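Local coordinates for lumazine protein (Photobacterium kishitanii, PDB 3A35) that serves as an antenna protein that shifts the bioluminescence of bacterial luciferase to shorter wavelength, and here carries riboflavin in place of its natural lumazine chromophore, at residues 97-111 against 172-184. Residues are numbered along the deposited sequence; the frame is centred on the assembly and turned at random.
Sequences ALTGNIKGVATVDNI and LEKGSDVNVETLN. With RBF (riboflavin), chain C.
Three donors from the turn at Thr-99 and Gly-100 grip the carboxylate of Glu-181 and hold its rotation. Glu-181 OE2 takes the backbone N of Thr-99 through the syn lone pair, and Thr-99 OG1 from above the carboxylate plane, 2.8 Å away. Glu-181 OE1 accepts Gly-100 N at 2.9 Å, again on the syn side but 30° out of plane. The Glu-181 chain reaches the turn because it is fully extended, with CG anti to the backbone N (chi1 180°), and its CG runs past the carbonyl oxygen of Asn-101. Thr-99 OG1 also accepts from Asn-101 N, forming an ST turn. The loop so held contributes to the chromophore site: Ile-102 N donates to O4' of the riboflavin ribityl chain at 2.9 Å, and O5' donates to Ile-102 O. Beyond it, strands 104-111 and 177-182 pair antiparallel, joining the first and last strands of the second six-stranded barrel, which matches the predicted second lumazine-binding repeat. A classic beta bulge opens the pairing, Lys-103 and Gly-104 both facing Val-180. Ala-106 and Val-178 exchange two backbone hydrogen bonds, while Ala-106 CB packs 3.6 Å from Val-180 CG2 on the face where Val-180 also meets Ile-138 and Ile-140. On the other face the side chains of Thr-107 and Asp-177 lie alongside each other, with Thr-107 OG1 donating to Asp-177 OD1 at 2.8 Å. At the far end, the type II turn of 173-176 folds over Val-108, whose N and O bond to Ser-176 O and Gly-175 N; Val-108 CG1 lies 3.3 Å from Glu-173 O.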
loop_
_atom_site.group_PDB
_atom_site.type_symbol
_atom_site.label_atom_id
_atom_site.label_comp_id
_atom_site.label_asym_id
_atom_site.label_seq_id
_atom_site.Cartn_x
_atom_site.Cartn_y
_atom_site.Cartn_z
ATOM N N ALA A 97 -3.719 10.827 7.639
ATOM C CA ALA A 97 -2.693 11.117 6.618
ATOM C C ALA A 97 -1.562 10.154 6.641
ATOM O O ALA A 97 -1.149 9.744 7.658
ATOM C CB ALA A 97 -2.101 12.538 6.674
ATOM N N LEU A 98 -1.080 9.847 5.456
ATOM C CA LEU A 98 0.109 8.883 5.420
ATOM C C LEU A 98 1.328 9.560 4.990
ATOM O O LEU A 98 1.283 10.481 4.156
ATOM C CB LEU A 98 -0.245 7.733 4.374
ATOM C CG LEU A 98 -1.451 6.886 4.736
ATOM C CD1 LEU A 98 -1.546 5.797 3.560
ATOM C CD2 LEU A 98 -1.387 6.270 6.045
ATOM N N THR A 99 2.464 9.164 5.564
ATOM C CA THR A 99 3.743 9.676 5.149
ATOM C C THR A 99 4.464 8.904 4.029
ATOM O O THR A 99 5.311 9.456 3.347
ATOM C CB THR A 99 4.786 9.699 6.308
ATOM O OG1 THR A 99 5.156 8.397 6.729
ATOM C CG2 THR A 99 4.325 10.500 7.519
ATOM N N GLY A 100 4.000 7.635 3.863
ATOM C CA GLY A 100 4.744 6.786 2.849
ATOM C C GLY A 100 5.890 6.020 3.489
ATOM O O GLY A 100 6.615 5.305 2.776
ATOM N N ASN A 101 6.162 6.135 4.772
ATOM C CA ASN A 101 7.258 5.403 5.467
ATOM C C ASN A 101 6.605 4.162 6.019
ATOM O O ASN A 101 5.906 4.183 7.046
ATOM C CB ASN A 101 7.833 6.209 6.670
ATOM C CG ASN A 101 8.909 5.405 7.379
ATOM O OD1 ASN A 101 8.819 5.181 8.577
ATOM N ND2 ASN A 101 9.875 5.013 6.697
ATOM N N ILE A 102 6.735 2.998 5.303
ATOM C CA ILE A 102 6.151 1.798 5.816
ATOM C C ILE A 102 6.999 1.272 7.023
ATOM O O ILE A 102 8.200 1.176 6.953
ATOM C CB ILE A 102 6.166 0.725 4.654
ATOM C CG1 ILE A 102 5.255 1.184 3.461
ATOM C CG2 ILE A 102 5.881 -0.643 5.132
ATOM C CD1 ILE A 102 3.844 1.425 3.941
ATOM N N LYS A 103 6.272 0.943 8.033
ATOM C CA LYS A 103 6.900 0.415 9.296
ATOM C C LYS A 103 7.324 -1.002 9.139
ATOM O O LYS A 103 8.304 -1.415 9.825
ATOM C CB LYS A 103 5.926 0.580 10.425
ATOM C CG LYS A 103 5.570 2.025 10.604
ATOM C CD LYS A 103 6.751 3.014 10.472
ATOM C CE LYS A 103 6.269 4.419 10.875
ATOM N NZ LYS A 103 7.093 5.500 10.233
ATOM N N GLY A 104 6.622 -1.831 8.391
ATOM C CA GLY A 104 7.124 -3.178 8.158
ATOM C C GLY A 104 5.989 -3.980 7.527
ATOM O O GLY A 104 4.897 -3.461 7.195
ATOM N N VAL A 105 6.241 -5.252 7.259
ATOM C CA VAL A 105 5.304 -6.157 6.682
ATOM C C VAL A 105 4.482 -6.854 7.739
ATOM O O VAL A 105 4.996 -7.294 8.788
ATOM C CB VAL A 105 6.047 -7.136 5.826
ATOM C CG1 VAL A 105 5.132 -8.142 5.227
ATOM C CG2 VAL A 105 6.732 -6.488 4.676
ATOM N N ALA A 106 3.236 -7.018 7.451
ATOM C CA ALA A 106 2.321 -7.927 8.271
ATOM C C ALA A 106 1.578 -8.879 7.401
ATOM O O ALA A 106 1.706 -8.858 6.147
ATOM C CB ALA A 106 1.388 -7.103 9.154
ATOM N N THR A 107 0.717 -9.785 7.925
ATOM C CA THR A 107 0.184 -10.850 7.096
ATOM C C THR A 107 -1.284 -10.991 7.395
ATOM O O THR A 107 -1.682 -11.030 8.586
ATOM C CB THR A 107 0.908 -12.168 7.452
ATOM O OG1 THR A 107 2.288 -11.983 7.146
ATOM C CG2 THR A 107 0.432 -13.322 6.605
ATOM N N VAL A 108 -2.082 -11.123 6.398
ATOM C CA VAL A 108 -3.571 -11.276 6.519
ATOM C C VAL A 108 -3.813 -12.633 7.237
ATOM O O VAL A 108 -3.424 -13.699 6.750
ATOM C CB VAL A 108 -4.213 -11.230 5.197
ATOM C CG1 VAL A 108 -5.701 -11.570 5.265
ATOM C CG2 VAL A 108 -4.010 -9.843 4.564
ATOM N N ASP A 109 -4.552 -12.557 8.344
ATOM C CA ASP A 109 -4.937 -13.765 9.119
ATOM C C ASP A 109 -6.242 -14.315 8.513
ATOM O O ASP A 109 -6.501 -15.555 8.557
ATOM C CB ASP A 109 -5.204 -13.385 10.571
ATOM C CG ASP A 109 -5.871 -14.544 11.392
ATOM O OD1 ASP A 109 -5.107 -15.420 11.839
ATOM O OD2 ASP A 109 -7.124 -14.617 11.535
ATOM N N ASN A 110 -7.179 -13.485 8.079
ATOM C CA ASN A 110 -8.516 -13.866 7.699
ATOM C C ASN A 110 -9.160 -12.692 6.930
ATOM O O ASN A 110 -8.852 -11.457 7.222
ATOM C CB ASN A 110 -9.308 -14.164 9.022
ATOM C CG ASN A 110 -10.736 -14.527 8.808
ATOM O OD1 ASN A 110 -11.652 -14.185 9.625
ATOM N ND2 ASN A 110 -10.968 -15.288 7.723
ATOM N N ILE A 111 -10.054 -13.004 6.009
ATOM C CA ILE A 111 -10.907 -12.011 5.345
ATOM C C ILE A 111 -12.321 -12.562 5.405
ATOM O O ILE A 111 -12.569 -13.765 5.136
ATOM C CB ILE A 111 -10.600 -11.971 3.810
ATOM C CG1 ILE A 111 -9.115 -11.761 3.611
ATOM C CG2 ILE A 111 -11.484 -10.963 3.062
ATOM C CD1 ILE A 111 -8.783 -10.406 4.083
ATOM N N LEU A 172 -6.509 -9.656 -1.410
ATOM C CA LEU A 172 -5.936 -10.181 -0.220
ATOM C C LEU A 172 -6.667 -11.504 0.069
ATOM O O LEU A 172 -7.855 -11.613 -0.158
ATOM C CB LEU A 172 -6.103 -9.182 0.965
ATOM C CG LEU A 172 -5.280 -7.873 0.737
ATOM C CD1 LEU A 172 -5.653 -7.082 1.992
ATOM C CD2 LEU A 172 -3.817 -8.111 0.644
ATOM N N GLU A 173 -5.890 -12.458 0.594
ATOM C CA GLU A 173 -6.457 -13.725 1.166
ATOM C C GLU A 173 -5.665 -14.029 2.408
ATOM O O GLU A 173 -4.616 -13.393 2.694
ATOM C CB GLU A 173 -6.408 -14.903 0.172
ATOM C CG GLU A 173 -5.141 -15.029 -0.542
ATOM C CD GLU A 173 -5.244 -16.208 -1.522
ATOM O OE1 GLU A 173 -5.277 -17.383 -1.055
ATOM O OE2 GLU A 173 -5.345 -15.939 -2.724
ATOM N N LYS A 174 -6.045 -15.073 3.193
ATOM C CA LYS A 174 -5.237 -15.506 4.250
ATOM C C LYS A 174 -3.782 -15.737 3.766
ATOM O O LYS A 174 -3.600 -16.434 2.748
ATOM C CB LYS A 174 -5.771 -16.878 4.836
ATOM C CG LYS A 174 -5.006 -17.379 6.079
ATOM C CD LYS A 174 -5.505 -18.759 6.694
ATOM C CE LYS A 174 -6.036 -18.626 8.148
ATOM N NZ LYS A 174 -4.983 -18.088 9.161
ATOM N N GLY A 175 -2.795 -15.304 4.527
ATOM C CA GLY A 175 -1.419 -15.403 4.157
ATOM C C GLY A 175 -0.829 -14.309 3.256
ATOM O O GLY A 175 0.377 -14.318 3.034
ATOM N N SER A 176 -1.700 -13.426 2.754
ATOM C CA SER A 176 -1.189 -12.269 1.971
ATOM C C SER A 176 -0.364 -11.380 2.870
ATOM O O SER A 176 -0.802 -10.959 3.927
ATOM C CB SER A 176 -2.336 -11.506 1.415
ATOM O OG SER A 176 -2.994 -12.242 0.398
ATOM N N ASP A 177 0.828 -11.025 2.439
ATOM C CA ASP A 177 1.640 -9.979 3.060
ATOM C C ASP A 177 1.213 -8.617 2.595
ATOM O O ASP A 177 0.807 -8.387 1.471
ATOM C CB ASP A 177 3.109 -10.155 2.811
ATOM C CG ASP A 177 3.729 -11.352 3.588
ATOM O OD1 ASP A 177 3.132 -11.934 4.504
ATOM O OD2 ASP A 177 4.863 -11.691 3.240
ATOM N N VAL A 178 1.275 -7.661 3.555
ATOM C CA VAL A 178 0.854 -6.228 3.321
ATOM C C VAL A 178 1.869 -5.304 3.950
ATOM O O VAL A 178 2.540 -5.627 4.915
ATOM C CB VAL A 178 -0.536 -5.983 3.905
ATOM C CG1 VAL A 178 -1.609 -6.809 3.296
ATOM C CG2 VAL A 178 -0.553 -6.152 5.438
ATOM N N ASN A 179 1.942 -4.104 3.359
ATOM C CA ASN A 179 2.757 -2.991 3.939
ATOM C C ASN A 179 1.927 -2.260 4.961
ATOM O O ASN A 179 0.819 -1.787 4.656
ATOM C CB ASN A 179 3.107 -1.965 2.848
ATOM C CG ASN A 179 4.056 -2.536 1.787
ATOM O OD1 ASN A 179 4.855 -3.481 2.069
ATOM N ND2 ASN A 179 4.100 -1.926 0.620
ATOM N N VAL A 180 2.483 -2.140 6.182
ATOM C CA VAL A 180 1.733 -1.369 7.260
ATOM C C VAL A 180 2.436 -0.080 7.562
ATOM O O VAL A 180 3.708 -0.036 7.707
ATOM C CB VAL A 180 1.694 -2.298 8.525
ATOM C CG1 VAL A 180 1.024 -1.511 9.712
ATOM C CG2 VAL A 180 1.089 -3.640 8.255
ATOM N N GLU A 181 1.615 0.981 7.615
ATOM C CA GLU A 181 2.115 2.298 8.068
ATOM C C GLU A 181 1.297 2.589 9.328
ATOM O O GLU A 181 0.084 2.746 9.305
ATOM C CB GLU A 181 1.979 3.455 7.079
ATOM C CG GLU A 181 2.540 4.739 7.707
ATOM C CD GLU A 181 2.643 5.826 6.823
ATOM O OE1 GLU A 181 2.502 5.802 5.609
ATOM O OE2 GLU A 181 2.829 6.953 7.401
ATOM N N THR A 182 1.988 2.623 10.477
ATOM C CA THR A 182 1.325 3.050 11.715
ATOM C C THR A 182 1.447 4.583 11.824
ATOM O O THR A 182 2.428 5.210 11.389
ATOM C CB THR A 182 1.951 2.389 12.935
ATOM O OG1 THR A 182 3.328 2.765 12.964
ATOM C CG2 THR A 182 1.826 0.844 12.803
ATOM N N LEU A 183 0.459 5.143 12.555
ATOM C CA LEU A 183 0.051 6.564 12.503
ATOM C C LEU A 183 -0.315 7.033 13.882
ATOM O O LEU A 183 -1.465 7.554 14.065
ATOM C CB LEU A 183 -1.221 6.721 11.668
ATOM C CG LEU A 183 -1.205 6.293 10.222
ATOM C CD1 LEU A 183 -2.580 6.426 9.671
ATOM C CD2 LEU A 183 -0.207 7.123 9.318
ATOM N N ASN A 184 0.624 6.948 14.828
ATOM C CA ASN A 184 2.093 6.787 14.628
ATOM C C ASN A 184 2.817 6.571 15.961
ATOM O O ASN A 184 2.500 7.247 16.975
ATOM C CB ASN A 184 2.708 8.040 13.967
ATOM C CG ASN A 184 1.843 9.262 14.140
ATOM O OD1 ASN A 184 1.707 9.838 15.259
ATOM N ND2 ASN A 184 1.203 9.652 13.033
HETATM N N1 RBF C . 12.779 3.763 -1.082
HETATM C C2 RBF C . 13.112 3.021 -2.159
HETATM O O2 RBF C . 13.423 1.796 -2.037
HETATM N N3 RBF C . 13.074 3.508 -3.461
HETATM C C4 RBF C . 12.673 4.841 -3.723
HETATM O O4 RBF C . 12.654 5.221 -4.900
HETATM C C4A RBF C . 12.412 5.607 -2.571
HETATM N N5 RBF C . 12.110 7.006 -2.787
HETATM C C5A RBF C . 11.830 7.762 -1.649
HETATM C C6 RBF C . 11.666 9.135 -1.855
HETATM C C7 RBF C . 11.418 9.890 -0.674
HETATM C C7M RBF C . 11.293 11.423 -0.912
HETATM C C8 RBF C . 11.312 9.351 0.571
HETATM C C8M RBF C . 10.991 10.217 1.715
HETATM C C9 RBF C . 11.467 7.932 0.758
HETATM C C9A RBF C . 11.817 7.163 -0.356
HETATM N N10 RBF C . 12.090 5.762 -0.202
HETATM C C10 RBF C . 12.446 5.055 -1.321
HETATM C "C1'" RBF C . 12.181 5.140 1.054
HETATM C "C2'" RBF C . 11.005 4.268 1.447
HETATM O "O2'" RBF C . 9.774 5.059 1.367
HETATM C "C3'" RBF C . 11.135 3.781 2.793
HETATM O "O3'" RBF C . 12.457 3.016 2.784
HETATM C "C4'" RBF C . 10.118 2.691 3.170
HETATM O "O4'" RBF C . 8.821 3.303 3.347
HETATM C "C5'" RBF C . 10.479 1.978 4.480
HETATM O "O5'" RBF C . 9.605 0.886 4.766
#